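Local coordinates for putative hydrogenase expression/formation protein hupG (Rhodopseudomonas palustris, PDB 2QSI) that probably assists the maturation of hydrogenase as a member of the HupG/HyaE family, its precise activity not being shown by the structure alone, at the interface of chains A and B. Numbering follows the deposited sequence. Chains: chain A/B, Putative hydrogenase expression/formation protein hupG.

Contact 1: the interface of chains A and B. Residues chain A 53, 60, 92-93; chain B 105, 114, 118.
The backbone N-H of B:Ile105 gives a hydrogen bond to the carbonyl oxygen of A:Leu93, with N and O 2.8 Å apart. The bond is nearly straight, 168° at the hydrogen, and the donor lies in the carbonyl plane. The same two residues bond back: A:Leu93 N donates to B:Ile105 O at 3.0 Å. Here the donor is tilted 29° from the carbonyl plane. The pair of bonds makes an antiparallel beta bridge, so the two chains share one sheet at this point.

Beside the bridge, three leucines of chain A meet the ring of B:Tyr114. All three come from the same side of the ring plane. A:Leu53 brings CD1 to the phenol end, 3.7 Å from CZ of B:Tyr114, in van der Waals contact. A:Leu93 lies across the ring at about a right angle and sets CD1 against the rim, 3.8 Å from CE1 of B:Tyr114. A:Leu60 meets the base of the side chain, with CD2 3.8 Å from B:Tyr114 CB. The tyrosine CG lies opposite its own carbonyl carbon (chi1 -77°), which carries the ring away from its helix and along this row of leucines. An alanine in place of B:Tyr114 would probably leave the methyl groups of A:Leu53 and A:Leu93 without their partner across the interface and open a gap between helix and strand.

A:Leu60 also points tip to tip at CD1 of B:Ile118. That pair is modelled too close, so its detail is doubtful.

Strand 92-97 and helix 50-62 supply the chain A side. Strand 100-106 and helix 111-126 supply the chain B side. The C-terminal strand and helix of chain B thus pack on the body of chain A, which suggests an exchange of C-terminal segments between the two copies.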
ATOM      1  N   LEU A  53     -20.542   4.852  16.010  1.00 15.14           N
ATOM      2  CA  LEU A  53     -19.588   4.103  15.188  1.00 15.25           C
ATOM      3  C   LEU A  53     -18.331   3.828  15.990  1.00 15.39           C
ATOM      4  O   LEU A  53     -17.759   2.745  15.912  1.00 16.91           O
ATOM      5  CB  LEU A  53     -19.225   4.912  13.918  1.00 15.60           C
ATOM      6  CG  LEU A  53     -18.139   4.307  13.000  1.00 14.33           C
ATOM      7  CD1 LEU A  53     -18.355   2.809  12.800  1.00 15.59           C
ATOM      8  CD2 LEU A  53     -18.120   5.012  11.680  1.00 14.09           C
ATOM      9  N   LEU A  60     -16.125  -4.518  15.779  1.00 12.90           N
ATOM     10  CA  LEU A  60     -15.875  -4.870  14.367  1.00 13.70           C
ATOM     11  C   LEU A  60     -14.485  -5.439  14.136  1.00 13.53           C
ATOM     12  O   LEU A  60     -14.330  -6.452  13.442  1.00 12.66           O
ATOM     13  CB  LEU A  60     -16.030  -3.642  13.487  1.00 13.13           C
ATOM     14  CG  LEU A  60     -16.151  -3.790  11.987  1.00 14.73           C
ATOM     15  CD1 LEU A  60     -17.065  -4.972  11.546  1.00 20.53           C
ATOM     16  CD2 LEU A  60     -16.680  -2.422  11.439  1.00 15.14           C
ATOM     17  N   SER A  92     -17.048   7.989   8.571  1.00 13.24           N
ATOM     18  CA  SER A  92     -16.762   6.898   7.664  1.00 12.58           C
ATOM     19  C   SER A  92     -15.701   5.974   8.285  1.00 12.22           C
ATOM     20  O   SER A  92     -14.911   6.406   9.111  1.00 10.87           O
ATOM     21  CB  SER A  92     -16.181   7.423   6.313  1.00 14.17           C
ATOM     22  OG  SER A  92     -17.183   7.997   5.482  1.00 13.45           O
ATOM     23  N   LEU A  93     -15.692   4.725   7.829  1.00 10.98           N
ATOM     24  CA  LEU A  93     -14.521   3.854   7.933  1.00  9.53           C
ATOM     25  C   LEU A  93     -13.828   3.714   6.559  1.00  9.65           C
ATOM     26  O   LEU A  93     -14.478   3.345   5.562  1.00 11.91           O
ATOM     27  CB  LEU A  93     -14.934   2.481   8.418  1.00 10.72           C
ATOM     28  CG  LEU A  93     -15.707   2.436   9.722  1.00  8.30           C
ATOM     29  CD1 LEU A  93     -15.995   0.992  10.101  1.00  6.68           C
ATOM     30  CD2 LEU A  93     -14.842   3.098  10.812  1.00 10.38           C
TER
ATOM     31  N   ILE B 105     -16.794   2.859   4.068  1.00 14.09           N
ATOM     32  CA  ILE B 105     -18.150   2.688   4.578  1.00 15.42           C
ATOM     33  C   ILE B 105     -18.666   3.975   5.212  1.00 15.71           C
ATOM     34  O   ILE B 105     -18.269   4.334   6.322  1.00 13.90           O
ATOM     35  CB  ILE B 105     -18.224   1.550   5.613  1.00 14.82           C
ATOM     36  CG1 ILE B 105     -17.641   0.261   5.029  1.00 15.60           C
ATOM     37  CG2 ILE B 105     -19.659   1.336   6.065  1.00 15.44           C
ATOM     38  CD1 ILE B 105     -17.671  -0.910   5.988  1.00 15.36           C
ATOM     39  N   TYR B 114     -21.985  -3.552   8.518  1.00 20.28           N
ATOM     40  CA  TYR B 114     -20.526  -3.453   8.691  1.00 19.50           C
ATOM     41  C   TYR B 114     -19.827  -4.808   8.524  1.00 18.98           C
ATOM     42  O   TYR B 114     -18.857  -4.930   7.765  1.00 17.97           O
ATOM     43  CB  TYR B 114     -20.174  -2.874  10.054  1.00 18.73           C
ATOM     44  CG  TYR B 114     -20.353  -1.390  10.152  1.00 18.92           C
ATOM     45  CD1 TYR B 114     -19.542  -0.521   9.431  1.00 14.83           C
ATOM     46  CD2 TYR B 114     -21.319  -0.842  10.987  1.00 19.56           C
ATOM     47  CE1 TYR B 114     -19.700   0.839   9.514  1.00 17.09           C
ATOM     48  CE2 TYR B 114     -21.480   0.514  11.082  1.00 19.18           C
ATOM     49  CZ  TYR B 114     -20.665   1.361  10.356  1.00 18.25           C
ATOM     50  OH  TYR B 114     -20.855   2.722  10.454  1.00 19.34           O
ATOM     51  N   ILE B 118     -17.230  -5.527   5.461  1.00 16.98           N
ATOM     52  CA  ILE B 118     -15.822  -5.836   5.785  1.00 17.35           C
ATOM     53  C   ILE B 118     -15.421  -7.237   5.331  1.00 17.65           C
ATOM     54  O   ILE B 118     -14.316  -7.443   4.734  1.00 16.60           O
ATOM     55  CB  ILE B 118     -15.537  -5.634   7.278  1.00 17.07           C
ATOM     56  CG1 ILE B 118     -15.716  -4.148   7.598  1.00 18.56           C
ATOM     57  CG2 ILE B 118     -14.104  -6.128   7.609  1.00 17.24           C
ATOM     58  CD1 ILE B 118     -15.765  -3.779   9.041  1.00 20.01           C
TER

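Contact 2: the interface of chains A and B. Residues chain A 60, 63-64, 68; chain B 115, 118-119, 122.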
ATOM      1  N   LEU A  60     -16.125  -4.518  15.779  1.00 12.90           N
ATOM      2  CA  LEU A  60     -15.875  -4.870  14.367  1.00 13.70           C
ATOM      3  C   LEU A  60     -14.485  -5.439  14.136  1.00 13.53           C
ATOM      4  O   LEU A  60     -14.330  -6.452  13.442  1.00 12.66           O
ATOM      5  CB  LEU A  60     -16.030  -3.642  13.487  1.00 13.13           C
ATOM      6  CG  LEU A  60     -16.151  -3.790  11.987  1.00 14.73           C
ATOM      7  CD1 LEU A  60     -17.065  -4.972  11.546  1.00 20.53           C
ATOM      8  CD2 LEU A  60     -16.680  -2.422  11.439  1.00 15.14           C
ATOM      9  N   ALA A  63     -14.169  -8.972  15.317  1.00 12.56           N
ATOM     10  CA  ALA A  63     -15.015  -9.950  14.643  1.00 12.07           C
ATOM     11  C   ALA A  63     -14.268 -10.635  13.504  1.00 12.82           C
ATOM     12  O   ALA A  63     -14.794 -11.542  12.861  1.00 12.77           O
ATOM     13  CB  ALA A  63     -16.283  -9.286  14.126  1.00 11.62           C
ATOM     14  N   PHE A  64     -13.037 -10.195  13.262  1.00 11.85           N
ATOM     15  CA  PHE A  64     -12.199 -10.793  12.230  1.00 11.24           C
ATOM     16  C   PHE A  64     -10.799 -11.086  12.758  1.00 11.30           C
ATOM     17  O   PHE A  64      -9.829 -10.437  12.365  1.00 11.49           O
ATOM     18  CB  PHE A  64     -12.120  -9.879  11.006  1.00 11.38           C
ATOM     19  CG  PHE A  64     -13.450  -9.611  10.362  1.00 10.20           C
ATOM     20  CD1 PHE A  64     -13.951 -10.464   9.393  1.00 12.71           C
ATOM     21  CD2 PHE A  64     -14.201  -8.505  10.727  1.00 10.77           C
ATOM     22  CE1 PHE A  64     -15.175 -10.220   8.799  1.00 14.53           C
ATOM     23  CE2 PHE A  64     -15.426  -8.256  10.136  1.00  9.23           C
ATOM     24  CZ  PHE A  64     -15.913  -9.114   9.171  1.00 12.21           C
ATOM     25  N   LEU A  68      -7.393  -7.272  11.259  1.00 12.97           N
ATOM     26  CA  LEU A  68      -7.650  -5.821  11.254  1.00 12.46           C
ATOM     27  C   LEU A  68      -7.041  -5.127  12.460  1.00 13.08           C
ATOM     28  O   LEU A  68      -6.866  -5.739  13.538  1.00 12.16           O
ATOM     29  CB  LEU A  68      -9.159  -5.573  11.290  1.00 12.93           C
ATOM     30  CG  LEU A  68      -9.984  -6.206  10.190  1.00 11.93           C
ATOM     31  CD1 LEU A  68     -11.486  -5.991  10.483  1.00 13.25           C
ATOM     32  CD2 LEU A  68      -9.538  -5.657   8.824  1.00 12.11           C
TER
ATOM     33  N   LEU B 115     -20.303  -5.816   9.242  1.00 18.15           N
ATOM     34  CA  LEU B 115     -19.742  -7.176   9.129  1.00 18.13           C
ATOM     35  C   LEU B 115     -19.732  -7.753   7.693  1.00 17.75           C
ATOM     36  O   LEU B 115     -18.750  -8.369   7.280  1.00 16.84           O
ATOM     37  CB  LEU B 115     -20.468  -8.179  10.066  1.00 17.35           C
ATOM     38  CG  LEU B 115     -20.280  -8.006  11.584  1.00 18.11           C
ATOM     39  CD1 LEU B 115     -21.269  -8.914  12.392  1.00 20.39           C
ATOM     40  CD2 LEU B 115     -18.834  -8.223  12.040  1.00 16.96           C
ATOM     41  N   ILE B 118     -17.230  -5.527   5.461  1.00 16.98           N
ATOM     42  CA  ILE B 118     -15.822  -5.836   5.785  1.00 17.35           C
ATOM     43  C   ILE B 118     -15.421  -7.237   5.331  1.00 17.65           C
ATOM     44  O   ILE B 118     -14.316  -7.443   4.734  1.00 16.60           O
ATOM     45  CB  ILE B 118     -15.537  -5.634   7.278  1.00 17.07           C
ATOM     46  CG1 ILE B 118     -15.716  -4.148   7.598  1.00 18.56           C
ATOM     47  CG2 ILE B 118     -14.104  -6.128   7.609  1.00 17.24           C
ATOM     48  CD1 ILE B 118     -15.765  -3.779   9.041  1.00 20.01           C
ATOM     49  N   GLY B 119     -16.314  -8.194   5.607  1.00 18.12           N
ATOM     50  CA  GLY B 119     -16.139  -9.578   5.178  1.00 18.20           C
ATOM     51  C   GLY B 119     -15.951  -9.688   3.697  1.00 18.47           C
ATOM     52  O   GLY B 119     -15.080 -10.401   3.246  1.00 19.91           O
ATOM     53  N   LEU B 122     -12.425  -8.472   2.755  1.00 18.75           N
ATOM     54  CA  LEU B 122     -11.456  -9.528   3.121  1.00 19.75           C
ATOM     55  C   LEU B 122     -11.522 -10.741   2.175  1.00 20.65           C
ATOM     56  O   LEU B 122     -10.493 -11.280   1.804  1.00 21.67           O
ATOM     57  CB  LEU B 122     -11.586  -9.958   4.591  1.00 18.95           C
ATOM     58  CG  LEU B 122     -11.172  -8.884   5.621  1.00 19.88           C
ATOM     59  CD1 LEU B 122     -11.592  -9.269   7.093  1.00 18.29           C
ATOM     60  CD2 LEU B 122      -9.682  -8.564   5.556  1.00 21.17           C
TER
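The ring of A:Phe64 lies against helix 111-126 of chain B. One face takes the CG2 methyl of B:Ile118 in a CH-pi contact. The methyl sits 3.5 Å above the ring plane, displaced toward the rim on the side of CE2. B:Leu122 reaches the same side of the ring with CD1, 3.5 Å from CD1 of A:Phe64. The far end of the ring meets helix backbone. CE1 of A:Phe64 is 3.8 Å from CA of B:Gly119, where no side chain stands in the way. The carbonyl oxygen O of B:Leu115 lies in the ring plane, at the edge, 3.5 Å from CZ of A:Phe64.

B:Leu115 turns its CD2 methyl to the other chain. CD2 of B:Leu115 packs tightly on CB of A:Ala63, at 3.5 Å. CD2 of B:Leu115 also meets CD1 of A:Leu60, at 3.7 Å. The side chains of A:Leu60 and B:Leu115 run past each other in opposite directions. CD1 of A:Leu60 also abuts the edge of the A:Phe64 ring within its own chain and probably helps to keep the ring in place. A:Leu68 CD1 lies 3.9 Å from B:Ile118 CG2, beside the ring contact, so leucine and ring meet that methyl from neighbouring directions. In A:Phe64 the ring carbon CG stands opposite the carbonyl carbon (chi1 -61°), and the ring swings toward the partner helix.

B:Leu115, B:Ile118, B:Gly119 and B:Leu122 form one stripe along helix 111-126. In chain A, A:Phe64 lies in the loop between helix 50-62 and strand 68-73. The partner's C-terminal helix covers this turn.

The C-alpha centres of contact 1 and contact 2 are about 9 Å apart. A:Leu60 and B:Ile118 belong to both, so the two form one continuous surface. Helix 50-62 of chain A and helix 111-126 of chain B run through each. Contact 1 adds pairing between strands to hydrophobic packing, while contact 2 extends the packing along the helix. Two-fold symmetry repeats both with the chains exchanged. Each copy thus packs its C-terminal strand and helix against the other, which looks like an exchange of segments. This intertwined arrangement suggests a stable dimer, but the structure alone does not show whether it forms in the cell.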